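Local coordinates for attachment invasion locus protein (Yersinia pestis, PDB 3QRA) that probably promotes the invasion of eukaryotic cells by the plague bacterium, as an outer-membrane beta-barrel adhesin, by a mechanism that is not understood, at residues E37-N40 with D41-V44. Sequence-based numbering, arbitrary orientation.
Sequences EFNN and DWGV
Asn39 OD1 is gripped by two backbone amides, Asp41 N at 2.8 Å and Trp42 N also at 2.8 Å, and the first of these bonds makes Asn39 the head of an Asx turn. The turn shapes the short connection between strands 28-37 and 42-53 of the eight-stranded antiparallel barrel, at the end where both chain termini lie, which in outer-membrane barrels is the periplasmic end. Asp41 N approaches in the carbonyl plane of the Asn39 amide, whereas Trp42 N comes in tilted 32° from it; two donors from different directions should limit rotation of the amide. With chi1 at 63°, Asn39 CG sits between its backbone N and carbonyl carbon, which swings OD1 back over the following peptides. The other end of the Asn39 amide, ND2, lies 3.5 Å from Trp42 CE3, beside the benzene part of the indole, with amide and ring planes 55° apart.

Trp42 O closes the hairpin from the strand side, taking a nearly straight bond from Asn39 N, 3.3 Å long, and a weak, bent one from Phe38 N. Beyond it Glu37 and Gly43 form an antiparallel non-hydrogen-bonded pair, their CA atoms 4.0 Å apart. The Glu37 carboxylate is buried: OE1 is hydrogen-bonded to Met1 N and forms a salt bridge with Arg81, while OE2 forms one with Arg156, so this charge links the hairpin to the ends of strands 66-81 and 144-156 and to the N-terminus. At the exposed tip of the turn, Asn40 OD1 accepts a hydrogen bond from Glu2 N.

On the other face, the Phe38 ring leans along the start of the second strand. Phe38 CD2 lies 3.6 Å from Gly43 CA, and the far corner, Phe38 CZ, rests 3.6 Å from the CG1 methyl of Val44.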
loop_
_atom_site.group_PDB
_atom_site.type_symbol
_atom_site.label_atom_id
_atom_site.label_comp_id
_atom_site.label_asym_id
_atom_site.label_seq_id
_atom_site.Cartn_x
_atom_site.Cartn_y
_atom_site.Cartn_z
ATOM N N GLU A 37 -4.186 -16.325 11.058
ATOM C CA GLU A 37 -3.251 -17.412 11.183
ATOM C C GLU A 37 -4.022 -18.747 11.253
ATOM O O GLU A 37 -4.756 -18.944 12.149
ATOM C CB GLU A 37 -2.352 -17.215 12.394
ATOM C CG GLU A 37 -1.363 -16.088 12.269
ATOM C CD GLU A 37 -0.584 -15.787 13.503
ATOM O OE1 GLU A 37 0.246 -16.575 13.910
ATOM O OE2 GLU A 37 -0.800 -14.734 14.068
ATOM N N PHE A 38 -3.847 -19.591 10.252
ATOM C CA PHE A 38 -4.505 -20.882 10.104
ATOM C C PHE A 38 -3.924 -21.915 11.020
ATOM O O PHE A 38 -4.577 -22.831 11.374
ATOM C CB PHE A 38 -4.241 -21.470 8.747
ATOM C CG PHE A 38 -4.708 -20.685 7.686
ATOM C CD1 PHE A 38 -6.018 -20.373 7.611
ATOM C CD2 PHE A 38 -3.855 -20.231 6.739
ATOM C CE1 PHE A 38 -6.467 -19.609 6.607
ATOM C CE2 PHE A 38 -4.309 -19.509 5.730
ATOM C CZ PHE A 38 -5.610 -19.177 5.662
ATOM N N ASN A 39 -2.654 -21.786 11.294
ATOM C CA ASN A 39 -1.958 -22.633 12.251
ATOM C C ASN A 39 -0.829 -21.833 12.901
ATOM O O ASN A 39 -0.765 -20.633 12.725
ATOM C CB ASN A 39 -1.497 -23.960 11.630
ATOM C CG ASN A 39 -0.501 -23.772 10.513
ATOM O OD1 ASN A 39 0.455 -23.021 10.656
ATOM N ND2 ASN A 39 -0.715 -24.467 9.395
ATOM N N ASN A 40 0.031 -22.476 13.678
ATOM C CA ASN A 40 1.063 -21.729 14.397
ATOM C C ASN A 40 2.178 -21.153 13.510
ATOM O O ASN A 40 3.033 -20.406 13.986
ATOM C CB ASN A 40 1.681 -22.593 15.497
ATOM C CG ASN A 40 0.735 -22.818 16.663
ATOM O OD1 ASN A 40 -0.128 -21.988 16.944
ATOM N ND2 ASN A 40 0.901 -23.935 17.347
ATOM N N ASP A 41 2.172 -21.495 12.227
ATOM C CA ASP A 41 3.279 -21.088 11.357
ATOM C C ASP A 41 2.847 -20.401 10.084
ATOM O O ASP A 41 3.604 -19.611 9.522
ATOM C CB ASP A 41 4.132 -22.312 11.011
ATOM C CG ASP A 41 4.682 -22.981 12.244
ATOM O OD1 ASP A 41 5.750 -22.545 12.721
ATOM O OD2 ASP A 41 4.035 -23.922 12.748
ATOM N N TRP A 42 1.642 -20.721 9.620
ATOM C CA TRP A 42 1.159 -20.238 8.330
ATOM C C TRP A 42 -0.125 -19.444 8.471
ATOM O O TRP A 42 -0.985 -19.767 9.301
ATOM C CB TRP A 42 0.873 -21.407 7.381
ATOM C CG TRP A 42 2.042 -22.307 7.095
ATOM C CD1 TRP A 42 3.369 -22.016 7.238
ATOM C CD2 TRP A 42 1.972 -23.652 6.625
ATOM N NE1 TRP A 42 4.130 -23.102 6.884
ATOM C CE2 TRP A 42 3.298 -24.116 6.490
ATOM C CE3 TRP A 42 0.914 -24.509 6.294
ATOM C CZ2 TRP A 42 3.599 -25.406 6.054
ATOM C CZ3 TRP A 42 1.214 -25.796 5.852
ATOM C CH2 TRP A 42 2.547 -26.226 5.731
ATOM N N GLY A 43 -0.262 -18.410 7.651
ATOM C CA GLY A 43 -1.483 -17.636 7.645
ATOM C C GLY A 43 -1.684 -16.921 6.330
ATOM O O GLY A 43 -0.931 -17.131 5.373
ATOM N N VAL A 44 -2.711 -16.077 6.278
ATOM C CA VAL A 44 -2.955 -15.264 5.107
ATOM C C VAL A 44 -3.103 -13.819 5.556
ATOM O O VAL A 44 -3.544 -13.533 6.668
ATOM C CB VAL A 44 -4.226 -15.697 4.342
ATOM C CG1 VAL A 44 -5.481 -15.628 5.248
ATOM C CG2 VAL A 44 -4.418 -14.824 3.081
#